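Mitochondrial enolase superfamily member 1 (Homo sapiens, PDB 4A35) catalyses the magnesium-dependent dehydration of L-fuconate to 2-keto-3-deoxy-L-fuconate, a step in the catabolism of L-fucose. Local coordinates at residues 14-20 and 32-37; 23-28 and 197-201; 54-58 and 359-365. One frame throughout, in Å; residues are numbered along the deposited sequence.

Contact 1 of 3, residues 14-20 and 32-37; sequences DVRFPTS and DPDYSA. With EDO (1,2-ethanediol), chain E; EDO (1,2-ethanediol), chain F; EDO (1,2-ethanediol), chain D.
Val15 and Ala37 form an antiparallel hydrogen-bonded pair, Val15 N to Ala37 O and Ala37 N to Val15 O both 2.9 Å, followed by the non-hydrogen-bonded pair Arg16 and Ser36 and by a further bond from Phe17 N to Tyr35 O at 2.8 Å. On the face shared by Arg16 and Ser36, the Ser36 hydroxyl lies against the aliphatic root of the arginine, with OG 3.2 Å from Arg16 CG. Beyond that point the extended arginine turns to its own strand and grips Asp14 side-on, NE to OD1 and NH2 to OD2; NH2 also meets Glu64 in a salt bridge. Phe17 offers its ring edge to Tyr35 O. These are the first two strands of the three-stranded antiparallel sheet in the N-terminal capping domain of the mandelate racemase/muconate lactonizing fold, and past them side chains take over the pairing. Thr19 OG1 sits between its backbone N and carbonyl carbon (chi1 52°), where it accepts an almost straight bond from Tyr35 N (3.0 Å, 171°) and donates to Pro33 O from above the carbonyl plane. Tyr35, a substrate-binding residue by similarity, is thus held at its backbone by this threonine. Asp34 OD1 receives both Ser20 OG, at 2.6 Å, and Ser20 N, at 3.1 Å, from one face of the carboxylate; OD2 takes a 1,2-ethanediol and a weak bond from Gln101 of the second subunit.

Contact 2 of 3, residues 23-28 and 197-201; sequences GHGADA and WLGYS. With EDO (1,2-ethanediol), chain E.
Trp197 lays one face of its indole over the peptide at Gly25, whose CA stands 3.5 Å from the centroid of the six-membered ring in a CH-pi contact. Polar groups are matched around this CH-pi contact. Ala26 O lies at the indole edge and accepts Leu198 N at 3.1 Å, a straight bond (170°) that reaches the oxygen from above the carbonyl plane. One water joins three backbone groups: it donates to Gly23 O (2.7 Å) and Leu198 O (2.9 Å) and accepts from Ala26 N. His24 ND1 and Tyr200 OH share a 2.7 Å hydrogen bond in which either may be the donor; the two rings meet rim to rim, their planes at 63°. A 1,2-ethanediol donates to His24 O through its O2, while the Asp27 carboxylate is held by the backbone N of Met29 and His30. Leu198 supplies the apolar end, its CD1 4.2 Å from Ala28 CB. Gly25, Ala26 and Asp27 probably bind substrate, as in related enzymes, and their loop, from the N-terminal domain, here meets the loop before helix 202-214. With its peptide groups met by an amide, a water and an indole face, and His24 bonded to Tyr200, the loop is probably held in shape by both backbone and side-chain contacts at the active-site edge.

Contact 3 of 3, residues 54-58 and 359-365; sequences GITFT and GVGLCEL
Phe57 and Ile55, two side chains from one face of the edge strand 52-58, meet the turn 359-361 and the first turn of helix 362-377, and no hydrogen bond crosses between the two segments. The aromatic contacts centre on Phe57. Gly359 CA lies over one face of its ring, 3.7 Å from the centroid in a CH-pi contact and 30° off the ring normal; at this glycine the bare alpha carbon lets the backbone come right up to the ring. The ring is swung there with CG anti to the backbone N (chi1 170°), which also brings CD1 within 3.3 Å of Val360 N. Tyr35, from strand 36-44's lead-in, meets the same ring edge-to-face, and Trp104 of the second subunit packs against it as well.

Aliphatic contacts flank the same ring and continue along the strand. Val360 CG2 touches Phe57 CD1 at 3.9 Å. Leu362 crosses Phe57 at about a right angle, placing its CD1 3.7 Å from Phe57 CD2 and its other methyl near CB. Farther along the strand, Ile55 CG1 stands between the backbone N and the carbonyl carbon (chi1 61°) and carries CD1 out to two neighbours: Leu365 CD1, 3.8 Å away, and the carbonyl Val360 O at 3.2 Å.

The backbone of Gly361, at the N-cap position, passes close to Ile55 CD1 and opens the helix, Leu365 N bonding to Gly361 O at 3.2 Å. Here the sheet of the N-terminal domain packs on the C-terminal barrel domain just after His356, Ala357 and Gly358, which probably bind substrate, as in related enzymes. Strand and helix start are joined by close, mostly apolar packing and a CH-pi contact, so the fit rests on Phe57 reaching Gly359, Ile55 CD1 reaching Gly361, and the packing of Val360, Leu362 and Leu365.

Contacts 1 and 3 are buried and hold the same antiparallel sheet, strand 36-44 lying between the two outer strands; Ser36 O joins them through a probable hydrogen bond to Thr58 N. Contact 2 is only partly buried; its centre is about 21 Å from that of the chain, against about 17 Å for contact 1 and 7 Å for contact 3. Chemistry follows place: contact 3, between domains, is chiefly apolar and aromatic, with no hydrogen bond across it; contact 1, within one domain, runs on backbone pairs, hydroxyls and a carboxylate; contact 2 joins two loops through a water, a histidine-tyrosine bond and an indole. Tyr35 of contact 1 touches Gly25 and Trp197 of contact 2 and Phe57 of contact 3.

Contact 1 of 3, residues 14-20 and 32-37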
ATOM      1  N   ASP A  14      10.423 -18.738  -5.219  1.00 20.08           N
ATOM      2  CA  ASP A  14      10.433 -17.634  -6.181  1.00 19.82           C
ATOM      3  C   ASP A  14      10.421 -18.272  -7.575  1.00 20.55           C
ATOM      4  O   ASP A  14      11.418 -18.884  -7.958  1.00 19.68           O
ATOM      5  CB  ASP A  14      11.724 -16.806  -5.926  1.00 20.25           C
ATOM      6  CG  ASP A  14      11.848 -15.531  -6.718  1.00 21.64           C
ATOM      7  OD1 ASP A  14      11.158 -15.407  -7.775  1.00 19.69           O
ATOM      8  OD2 ASP A  14      12.689 -14.667  -6.326  1.00 21.79           O
ATOM      9  N   VAL A  15       9.270 -18.209  -8.308  1.00 18.52           N
ATOM     10  CA  VAL A  15       9.119 -18.841  -9.630  1.00 17.82           C
ATOM     11  C   VAL A  15       8.957 -17.744 -10.676  1.00 18.78           C
ATOM     12  O   VAL A  15       8.096 -16.892 -10.508  1.00 18.49           O
ATOM     13  CB  VAL A  15       7.926 -19.849  -9.656  1.00 20.44           C
ATOM     14  CG1 VAL A  15       7.889 -20.641 -10.957  1.00 21.51           C
ATOM     15  CG2 VAL A  15       7.990 -20.796  -8.458  1.00 21.28           C
ATOM     16  N   ARG A  16       9.790 -17.732 -11.725  1.00 17.26           N
ATOM     17  CA  ARG A  16       9.720 -16.647 -12.689  1.00 17.90           C
ATOM     18  C   ARG A  16       9.736 -17.152 -14.087  1.00 19.98           C
ATOM     19  O   ARG A  16      10.507 -18.040 -14.426  1.00 20.14           O
ATOM     20  CB  ARG A  16      10.913 -15.648 -12.489  1.00 17.16           C
ATOM     21  CG  ARG A  16      10.976 -15.041 -11.068  1.00 19.13           C
ATOM     22  CD  ARG A  16      12.086 -14.000 -10.961  1.00 20.15           C
ATOM     23  NE  ARG A  16      12.277 -13.648  -9.550  1.00 21.55           N
ATOM     24  CZ  ARG A  16      12.934 -12.579  -9.115  1.00 28.11           C
ATOM     25  NH1 ARG A  16      13.456 -11.713  -9.980  1.00 20.23           N
ATOM     26  NH2 ARG A  16      13.053 -12.355  -7.821  1.00 17.15           N
ATOM     27  N   PHE A  17       8.813 -16.609 -14.900  1.00 17.59           N
ATOM     28  CA  PHE A  17       8.730 -16.957 -16.305  1.00 17.76           C
ATOM     29  C   PHE A  17       9.296 -15.782 -17.111  1.00 18.89           C
ATOM     30  O   PHE A  17       8.894 -14.626 -16.917  1.00 18.45           O
ATOM     31  CB  PHE A  17       7.290 -17.370 -16.720  1.00 19.29           C
ATOM     32  CG  PHE A  17       6.788 -18.561 -15.915  1.00 18.76           C
ATOM     33  CD1 PHE A  17       7.039 -19.866 -16.339  1.00 22.09           C
ATOM     34  CD2 PHE A  17       6.115 -18.372 -14.702  1.00 19.71           C
ATOM     35  CE1 PHE A  17       6.636 -20.970 -15.565  1.00 22.53           C
ATOM     36  CE2 PHE A  17       5.708 -19.476 -13.924  1.00 22.58           C
ATOM     37  CZ  PHE A  17       5.975 -20.766 -14.360  1.00 22.34           C
ATOM     38  N   PRO A  18      10.142 -16.090 -18.122  1.00 18.50           N
ATOM     39  CA  PRO A  18      10.784 -15.004 -18.911  1.00 16.65           C
ATOM     40  C   PRO A  18       9.878 -14.444 -20.025  1.00 20.38           C
ATOM     41  O   PRO A  18      10.241 -14.397 -21.195  1.00 21.13           O
ATOM     42  CB  PRO A  18      12.040 -15.672 -19.462  1.00 18.66           C
ATOM     43  CG  PRO A  18      11.621 -17.173 -19.608  1.00 23.40           C
ATOM     44  CD  PRO A  18      10.733 -17.424 -18.412  1.00 20.14           C
ATOM     45  N   THR A  19       8.693 -13.998 -19.667  1.00 18.98           N
ATOM     46  CA  THR A  19       7.720 -13.557 -20.675  1.00 19.98           C
ATOM     47  C   THR A  19       8.178 -12.263 -21.406  1.00 21.86           C
ATOM     48  O   THR A  19       7.768 -12.066 -22.558  1.00 21.67           O
ATOM     49  CB  THR A  19       6.320 -13.455 -20.087  1.00 29.98           C
ATOM     50  OG1 THR A  19       6.390 -12.685 -18.939  1.00 23.31           O
ATOM     51  CG2 THR A  19       5.728 -14.828 -19.701  1.00 33.12           C
ATOM     52  N   SER A  20       9.112 -11.470 -20.810  1.00 19.59           N
ATOM     53  CA  SER A  20       9.647 -10.245 -21.441  1.00 19.51           C
ATOM     54  C   SER A  20      10.440 -10.610 -22.725  1.00 24.91           C
ATOM     55  O   SER A  20      10.534  -9.802 -23.667  1.00 26.22           O
ATOM     56  CB  SER A  20      10.542  -9.471 -20.472  1.00 21.62           C
ATOM     57  OG  SER A  20      11.719 -10.181 -20.143  1.00 22.65           O
ATOM     58  N   ASP A  32       8.071  -4.410 -19.750  1.00 20.53           N
ATOM     59  CA  ASP A  32       8.944  -5.605 -19.908  1.00 20.22           C
ATOM     60  C   ASP A  32       8.704  -6.646 -18.770  1.00 22.93           C
ATOM     61  O   ASP A  32       9.665  -7.076 -18.093  1.00 22.21           O
ATOM     62  CB  ASP A  32      10.425  -5.108 -19.873  1.00 23.32           C
ATOM     63  CG  ASP A  32      10.937  -4.478 -18.562  1.00 32.76           C
ATOM     64  OD1 ASP A  32      10.081  -4.140 -17.647  1.00 26.62           O
ATOM     65  OD2 ASP A  32      12.181  -4.372 -18.403  1.00 39.47           O
ATOM     66  N   PRO A  33       7.447  -7.062 -18.511  1.00 20.40           N
ATOM     67  CA  PRO A  33       7.229  -7.916 -17.337  1.00 19.31           C
ATOM     68  C   PRO A  33       7.734  -9.332 -17.576  1.00 20.73           C
ATOM     69  O   PRO A  33       7.665  -9.847 -18.682  1.00 22.47           O
ATOM     70  CB  PRO A  33       5.702  -7.904 -17.183  1.00 20.97           C
ATOM     71  CG  PRO A  33       5.189  -7.702 -18.578  1.00 26.74           C
ATOM     72  CD  PRO A  33       6.156  -6.677 -19.129  1.00 21.57           C
ATOM     73  N   ASP A  34       8.182  -9.969 -16.491  1.00 17.57           N
ATOM     74  CA  ASP A  34       8.491 -11.386 -16.422  1.00 16.50           C
ATOM     75  C   ASP A  34       7.455 -11.945 -15.445  1.00 19.82           C
ATOM     76  O   ASP A  34       7.617 -11.834 -14.217  1.00 20.12           O
ATOM     77  CB  ASP A  34       9.942 -11.616 -15.940  1.00 17.25           C
ATOM     78  CG  ASP A  34      10.973 -11.241 -16.986  1.00 21.62           C
ATOM     79  OD1 ASP A  34      10.773 -11.591 -18.150  1.00 23.09           O
ATOM     80  OD2 ASP A  34      12.003 -10.598 -16.616  1.00 23.27           O
ATOM     81  N   TYR A  35       6.368 -12.486 -15.977  1.00 17.67           N
ATOM     82  CA  TYR A  35       5.289 -13.035 -15.153  1.00 18.13           C
ATOM     83  C   TYR A  35       5.865 -14.033 -14.162  1.00 19.76           C
ATOM     84  O   TYR A  35       6.492 -15.038 -14.535  1.00 18.65           O
ATOM     85  CB  TYR A  35       4.252 -13.710 -16.059  1.00 18.09           C
ATOM     86  CG  TYR A  35       3.361 -12.768 -16.837  1.00 20.80           C
ATOM     87  CD1 TYR A  35       3.559 -11.383 -16.801  1.00 22.39           C
ATOM     88  CD2 TYR A  35       2.318 -13.256 -17.619  1.00 22.84           C
ATOM     89  CE1 TYR A  35       2.728 -10.508 -17.523  1.00 21.86           C
ATOM     90  CE2 TYR A  35       1.462 -12.391 -18.313  1.00 23.81           C
ATOM     91  CZ  TYR A  35       1.645 -11.016 -18.223  1.00 24.95           C
ATOM     92  OH  TYR A  35       0.818 -10.166 -18.922  1.00 23.42           O
ATOM     93  N   SER A  36       5.613 -13.779 -12.893  1.00 16.68           N
ATOM     94  CA  SER A  36       6.197 -14.555 -11.807  1.00 17.04           C
ATOM     95  C   SER A  36       5.226 -14.789 -10.664  1.00 20.43           C
ATOM     96  O   SER A  36       4.162 -14.143 -10.583  1.00 18.86           O
ATOM     97  CB  SER A  36       7.421 -13.802 -11.264  1.00 18.94           C
ATOM     98  OG  SER A  36       8.374 -13.639 -12.297  1.00 18.01           O
ATOM     99  N   ALA A  37       5.644 -15.662  -9.720  1.00 16.65           N
ATOM    100  CA  ALA A  37       4.826 -15.908  -8.548  1.00 15.82           C
ATOM    101  C   ALA A  37       5.653 -16.349  -7.364  1.00 19.33           C
ATOM    102  O   ALA A  37       6.701 -17.012  -7.518  1.00 19.81           O
ATOM    103  CB  ALA A  37       3.787 -17.019  -8.864  1.00 16.44           C
TER
HETATM  104  C1  EDO E1448       8.513  -7.123 -24.227  1.00 29.67           C
HETATM  105  O1  EDO E1448       9.447  -7.377 -23.180  1.00 26.66           O
HETATM  106  C2  EDO E1448       7.210  -7.856 -23.902  1.00 29.54           C
HETATM  107  O2  EDO E1448       7.492  -9.243 -23.790  1.00 28.10           O
HETATM  108  C1  EDO F1449      14.484 -11.932 -18.620  1.00 33.84           C
HETATM  109  O1  EDO F1449      14.321 -10.898 -17.675  1.00 33.66           O
HETATM  110  C2  EDO F1449      15.932 -11.834 -19.117  1.00 38.61           C
HETATM  111  O2  EDO F1449      16.783 -11.984 -17.974  1.00 43.69           O
HETATM  112  C1  EDO D1447      14.648 -12.329 -13.456  1.00 33.62           C
HETATM  113  O1  EDO D1447      13.490 -11.719 -12.877  1.00 31.47           O
HETATM  114  C2  EDO D1447      15.959 -11.568 -13.072  1.00 40.56           C
HETATM  115  O2  EDO D1447      15.733 -10.166 -12.909  1.00 44.13           O

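Contact 2 of 3, residues 23-28 and 197-201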
ATOM      1  N   GLY A  23       7.893 -11.379 -26.067  1.00 22.80           N
ATOM      2  CA  GLY A  23       7.327 -10.324 -26.898  1.00 22.49           C
ATOM      3  C   GLY A  23       5.887  -9.988 -26.577  1.00 26.49           C
ATOM      4  O   GLY A  23       5.369  -9.012 -27.108  1.00 25.34           O
ATOM      5  N   HIS A  24       5.227 -10.772 -25.706  1.00 23.23           N
ATOM      6  CA  HIS A  24       3.833 -10.480 -25.298  1.00 23.39           C
ATOM      7  C   HIS A  24       3.850  -9.864 -23.867  1.00 25.12           C
ATOM      8  O   HIS A  24       4.867  -9.981 -23.147  1.00 25.84           O
ATOM      9  CB  HIS A  24       2.970 -11.778 -25.307  1.00 23.09           C
ATOM     10  CG  HIS A  24       3.087 -12.595 -26.560  1.00 26.41           C
ATOM     11  ND1 HIS A  24       2.408 -12.230 -27.715  1.00 28.54           N
ATOM     12  CD2 HIS A  24       3.787 -13.737 -26.799  1.00 27.07           C
ATOM     13  CE1 HIS A  24       2.706 -13.163 -28.614  1.00 27.77           C
ATOM     14  NE2 HIS A  24       3.552 -14.075 -28.116  1.00 27.64           N
ATOM     15  N   GLY A  25       2.721  -9.321 -23.431  1.00 21.02           N
ATOM     16  CA  GLY A  25       2.564  -8.816 -22.060  1.00 20.51           C
ATOM     17  C   GLY A  25       2.979  -7.374 -21.795  1.00 23.90           C
ATOM     18  O   GLY A  25       2.743  -6.868 -20.696  1.00 21.82           O
ATOM     19  N   ALA A  26       3.505  -6.658 -22.794  1.00 19.74           N
ATOM     20  CA  ALA A  26       3.880  -5.254 -22.547  1.00 19.92           C
ATOM     21  C   ALA A  26       2.660  -4.342 -22.495  1.00 23.03           C
ATOM     22  O   ALA A  26       1.771  -4.449 -23.358  1.00 21.58           O
ATOM     23  CB  ALA A  26       4.807  -4.751 -23.638  1.00 20.92           C
ATOM     24  N   ASP A  27       2.624  -3.429 -21.522  1.00 20.33           N
ATOM     25  CA  ASP A  27       1.560  -2.417 -21.501  1.00 18.36           C
ATOM     26  C   ASP A  27       2.256  -1.052 -21.434  1.00 20.55           C
ATOM     27  O   ASP A  27       3.497  -0.994 -21.493  1.00 21.69           O
ATOM     28  CB  ASP A  27       0.511  -2.673 -20.390  1.00 18.50           C
ATOM     29  CG  ASP A  27       1.019  -2.573 -18.971  1.00 19.87           C
ATOM     30  OD1 ASP A  27       1.588  -1.499 -18.605  1.00 21.61           O
ATOM     31  OD2 ASP A  27       0.743  -3.473 -18.201  1.00 20.24           O
ATOM     32  N   ALA A  28       1.488   0.047 -21.357  1.00 19.59           N
ATOM     33  CA  ALA A  28       2.074   1.404 -21.363  1.00 20.31           C
ATOM     34  C   ALA A  28       2.900   1.716 -20.082  1.00 21.57           C
ATOM     35  O   ALA A  28       3.744   2.632 -20.096  1.00 22.42           O
ATOM     36  CB  ALA A  28       0.984   2.429 -21.529  1.00 21.38           C
ATOM     37  N   TRP A 197      -1.572  -6.253 -26.420  1.00 19.89           N
ATOM     38  CA  TRP A 197      -0.232  -5.817 -26.015  1.00 21.07           C
ATOM     39  C   TRP A 197       0.430  -4.826 -26.947  1.00 24.25           C
ATOM     40  O   TRP A 197       0.113  -4.757 -28.144  1.00 22.54           O
ATOM     41  CB  TRP A 197       0.683  -7.033 -25.724  1.00 19.96           C
ATOM     42  CG  TRP A 197      -0.004  -8.090 -24.880  1.00 20.80           C
ATOM     43  CD1 TRP A 197      -0.391  -9.342 -25.272  1.00 23.72           C
ATOM     44  CD2 TRP A 197      -0.413  -7.959 -23.498  1.00 20.22           C
ATOM     45  NE1 TRP A 197      -0.965 -10.021 -24.202  1.00 23.57           N
ATOM     46  CE2 TRP A 197      -1.012  -9.185 -23.115  1.00 23.99           C
ATOM     47  CE3 TRP A 197      -0.290  -6.928 -22.529  1.00 21.30           C
ATOM     48  CZ2 TRP A 197      -1.528  -9.398 -21.819  1.00 23.38           C
ATOM     49  CZ3 TRP A 197      -0.716  -7.179 -21.226  1.00 21.83           C
ATOM     50  CH2 TRP A 197      -1.361  -8.384 -20.894  1.00 22.21           C
ATOM     51  N   LEU A 198       1.294  -3.979 -26.341  1.00 22.74           N
ATOM     52  CA  LEU A 198       2.086  -2.991 -27.066  1.00 24.87           C
ATOM     53  C   LEU A 198       3.299  -3.668 -27.779  1.00 29.05           C
ATOM     54  O   LEU A 198       3.832  -4.668 -27.291  1.00 26.73           O
ATOM     55  CB  LEU A 198       2.582  -1.887 -26.113  1.00 25.08           C
ATOM     56  CG  LEU A 198       1.599  -1.023 -25.286  1.00 29.17           C
ATOM     57  CD1 LEU A 198       2.160   0.408 -25.068  1.00 28.37           C
ATOM     58  CD2 LEU A 198       0.260  -0.966 -25.845  1.00 26.10           C
ATOM     59  N   GLY A 199       3.716  -3.089 -28.910  1.00 25.43           N
ATOM     60  CA  GLY A 199       4.896  -3.526 -29.659  1.00 25.74           C
ATOM     61  C   GLY A 199       4.647  -4.341 -30.911  1.00 32.17           C
ATOM     62  O   GLY A 199       5.595  -4.636 -31.658  1.00 33.08           O
ATOM     63  N   TYR A 200       3.386  -4.741 -31.150  1.00 28.29           N
ATOM     64  CA  TYR A 200       3.037  -5.546 -32.309  1.00 28.24           C
ATOM     65  C   TYR A 200       3.004  -4.723 -33.594  1.00 33.01           C
ATOM     66  O   TYR A 200       2.387  -3.642 -33.627  1.00 30.45           O
ATOM     67  CB  TYR A 200       1.640  -6.187 -32.135  1.00 27.61           C
ATOM     68  CG  TYR A 200       1.470  -7.162 -30.994  1.00 27.87           C
ATOM     69  CD1 TYR A 200       2.460  -8.105 -30.695  1.00 29.40           C
ATOM     70  CD2 TYR A 200       0.273  -7.228 -30.283  1.00 28.11           C
ATOM     71  CE1 TYR A 200       2.282  -9.040 -29.671  1.00 27.48           C
ATOM     72  CE2 TYR A 200       0.081  -8.163 -29.270  1.00 27.39           C
ATOM     73  CZ  TYR A 200       1.088  -9.059 -28.961  1.00 26.22           C
ATOM     74  OH  TYR A 200       0.884  -9.979 -27.970  1.00 26.71           O
ATOM     75  N   SER A 201       3.586  -5.270 -34.667  1.00 29.98           N
ATOM     76  CA  SER A 201       3.452  -4.668 -35.993  1.00 30.90           C
ATOM     77  C   SER A 201       1.966  -4.777 -36.423  1.00 34.94           C
ATOM     78  O   SER A 201       1.208  -5.548 -35.818  1.00 33.26           O
ATOM     79  CB  SER A 201       4.353  -5.397 -36.995  1.00 32.39           C
ATOM     80  OG  SER A 201       3.835  -6.697 -37.243  1.00 32.14           O
TER
HETATM   81  C1  EDO E1448       8.513  -7.123 -24.227  1.00 29.67           C
HETATM   82  O1  EDO E1448       9.447  -7.377 -23.180  1.00 26.66           O
HETATM   83  C2  EDO E1448       7.210  -7.856 -23.902  1.00 29.54           C
HETATM   84  O2  EDO E1448       7.492  -9.243 -23.790  1.00 28.10           O
HETATM   85  O   HOH W   1       3.959  -7.159 -25.789  1.00 21.42           O

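Contact 3 of 3, residues 54-58 and 359-365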
ATOM      1  N   GLY A  54      -0.514 -22.325  -2.931  1.00 17.09           N
ATOM      2  CA  GLY A  54      -0.938 -20.938  -3.009  1.00 18.37           C
ATOM      3  C   GLY A  54       0.028 -20.151  -3.849  1.00 22.83           C
ATOM      4  O   GLY A  54       1.214 -20.496  -3.949  1.00 21.13           O
ATOM      5  N   ILE A  55      -0.491 -19.093  -4.457  1.00 19.74           N
ATOM      6  CA  ILE A  55       0.293 -18.166  -5.258  1.00 18.42           C
ATOM      7  C   ILE A  55      -0.124 -16.724  -4.994  1.00 19.01           C
ATOM      8  O   ILE A  55      -1.226 -16.424  -4.506  1.00 17.03           O
ATOM      9  CB  ILE A  55       0.136 -18.452  -6.808  1.00 20.93           C
ATOM     10  CG1 ILE A  55      -1.356 -18.284  -7.270  1.00 19.25           C
ATOM     11  CG2 ILE A  55       0.785 -19.780  -7.268  1.00 23.16           C
ATOM     12  CD1 ILE A  55      -1.590 -18.121  -8.813  1.00 24.27           C
ATOM     13  N   THR A  56       0.792 -15.833  -5.353  1.00 17.29           N
ATOM     14  CA  THR A  56       0.581 -14.414  -5.548  1.00 16.89           C
ATOM     15  C   THR A  56       1.386 -14.062  -6.779  1.00 20.01           C
ATOM     16  O   THR A  56       2.457 -14.615  -6.974  1.00 19.59           O
ATOM     17  CB  THR A  56       0.785 -13.504  -4.350  1.00 19.33           C
ATOM     18  OG1 THR A  56       0.168 -12.242  -4.715  1.00 18.14           O
ATOM     19  CG2 THR A  56       2.270 -13.283  -4.003  1.00 14.01           C
ATOM     20  N   PHE A  57       0.876 -13.161  -7.594  1.00 15.57           N
ATOM     21  CA  PHE A  57       1.490 -12.819  -8.884  1.00 14.99           C
ATOM     22  C   PHE A  57       2.324 -11.530  -8.835  1.00 17.41           C
ATOM     23  O   PHE A  57       1.917 -10.518  -8.231  1.00 16.08           O
ATOM     24  CB  PHE A  57       0.361 -12.648  -9.890  1.00 16.00           C
ATOM     25  CG  PHE A  57       0.731 -12.069 -11.233  1.00 17.99           C
ATOM     26  CD1 PHE A  57       1.622 -12.740 -12.082  1.00 19.68           C
ATOM     27  CD2 PHE A  57       0.210 -10.842 -11.646  1.00 18.25           C
ATOM     28  CE1 PHE A  57       1.941 -12.219 -13.345  1.00 19.19           C
ATOM     29  CE2 PHE A  57       0.549 -10.304 -12.902  1.00 20.92           C
ATOM     30  CZ  PHE A  57       1.431 -10.989 -13.736  1.00 19.01           C
ATOM     31  N   THR A  58       3.470 -11.573  -9.502  1.00 14.87           N
ATOM     32  CA  THR A  58       4.371 -10.419  -9.617  1.00 15.12           C
ATOM     33  C   THR A  58       4.867 -10.311 -11.073  1.00 17.79           C
ATOM     34  O   THR A  58       4.655 -11.222 -11.871  1.00 18.54           O
ATOM     35  CB  THR A  58       5.582 -10.444  -8.646  1.00 17.45           C
ATOM     36  OG1 THR A  58       6.536 -11.374  -9.193  1.00 21.37           O
ATOM     37  CG2 THR A  58       5.206 -10.761  -7.159  1.00 18.05           C
ATOM     38  N   GLY A 359      -1.569 -13.082 -16.152  1.00 21.19           N
ATOM     39  CA  GLY A 359      -0.396 -13.319 -15.321  1.00 21.68           C
ATOM     40  C   GLY A 359      -0.037 -14.790 -15.158  1.00 24.48           C
ATOM     41  O   GLY A 359      -0.114 -15.536 -16.122  1.00 25.45           O
ATOM     42  N   VAL A 360       0.371 -15.195 -13.946  1.00 23.18           N
ATOM     43  CA  VAL A 360       0.658 -16.581 -13.548  1.00 23.00           C
ATOM     44  C   VAL A 360      -0.498 -17.091 -12.728  1.00 25.34           C
ATOM     45  O   VAL A 360      -0.580 -16.752 -11.530  1.00 26.20           O
ATOM     46  CB  VAL A 360       1.983 -16.744 -12.692  1.00 27.27           C
ATOM     47  CG1 VAL A 360       2.282 -18.231 -12.426  1.00 28.58           C
ATOM     48  CG2 VAL A 360       3.156 -16.081 -13.365  1.00 26.55           C
ATOM     49  N   GLY A 361      -1.363 -17.899 -13.330  1.00 21.21           N
ATOM     50  CA  GLY A 361      -2.445 -18.537 -12.580  1.00 19.92           C
ATOM     51  C   GLY A 361      -3.601 -17.681 -12.104  1.00 21.66           C
ATOM     52  O   GLY A 361      -4.505 -18.219 -11.457  1.00 20.19           O
ATOM     53  N   LEU A 362      -3.639 -16.359 -12.403  1.00 16.69           N
ATOM     54  CA  LEU A 362      -4.820 -15.566 -11.965  1.00 15.14           C
ATOM     55  C   LEU A 362      -6.141 -16.113 -12.578  1.00 20.53           C
ATOM     56  O   LEU A 362      -7.150 -16.117 -11.879  1.00 19.82           O
ATOM     57  CB  LEU A 362      -4.656 -14.083 -12.351  1.00 15.41           C
ATOM     58  CG  LEU A 362      -3.378 -13.369 -11.790  1.00 21.57           C
ATOM     59  CD1 LEU A 362      -3.341 -11.873 -12.260  1.00 21.63           C
ATOM     60  CD2 LEU A 362      -3.347 -13.423 -10.218  1.00 19.91           C
ATOM     61  N   CYS A 363      -6.126 -16.556 -13.864  1.00 17.39           N
ATOM     62  CA  CYS A 363      -7.325 -17.173 -14.508  1.00 18.97           C
ATOM     63  C   CYS A 363      -7.790 -18.392 -13.661  1.00 20.35           C
ATOM     64  O   CYS A 363      -8.992 -18.529 -13.356  1.00 18.95           O
ATOM     65  CB  CYS A 363      -7.016 -17.612 -15.944  1.00 20.09           C
ATOM     66  SG  CYS A 363      -6.546 -16.266 -17.061  1.00 23.04           S
ATOM     67  N   GLU A 364      -6.816 -19.300 -13.338  1.00 16.95           N
ATOM     68  CA  GLU A 364      -7.072 -20.530 -12.597  1.00 16.48           C
ATOM     69  C   GLU A 364      -7.777 -20.244 -11.244  1.00 20.88           C
ATOM     70  O   GLU A 364      -8.685 -20.989 -10.882  1.00 18.90           O
ATOM     71  CB  GLU A 364      -5.747 -21.272 -12.328  1.00 18.52           C
ATOM     72  CG  GLU A 364      -5.219 -22.104 -13.509  1.00 20.89           C
ATOM     73  CD  GLU A 364      -4.854 -21.368 -14.795  1.00 22.35           C
ATOM     74  OE1 GLU A 364      -4.465 -20.177 -14.726  1.00 21.77           O
ATOM     75  OE2 GLU A 364      -4.808 -22.039 -15.852  1.00 22.71           O
ATOM     76  N   LEU A 365      -7.436 -19.141 -10.581  1.00 18.45           N
ATOM     77  CA  LEU A 365      -8.049 -18.845  -9.242  1.00 18.15           C
ATOM     78  C   LEU A 365      -9.310 -18.035  -9.366  1.00 20.60           C
ATOM     79  O   LEU A 365     -10.323 -18.412  -8.814  1.00 20.40           O
ATOM     80  CB  LEU A 365      -7.066 -18.063  -8.317  1.00 18.41           C
ATOM     81  CG  LEU A 365      -5.991 -18.883  -7.606  1.00 19.21           C
ATOM     82  CD1 LEU A 365      -5.079 -19.625  -8.630  1.00 19.38           C
ATOM     83  CD2 LEU A 365      -5.153 -17.985  -6.647  1.00 20.19           C
TER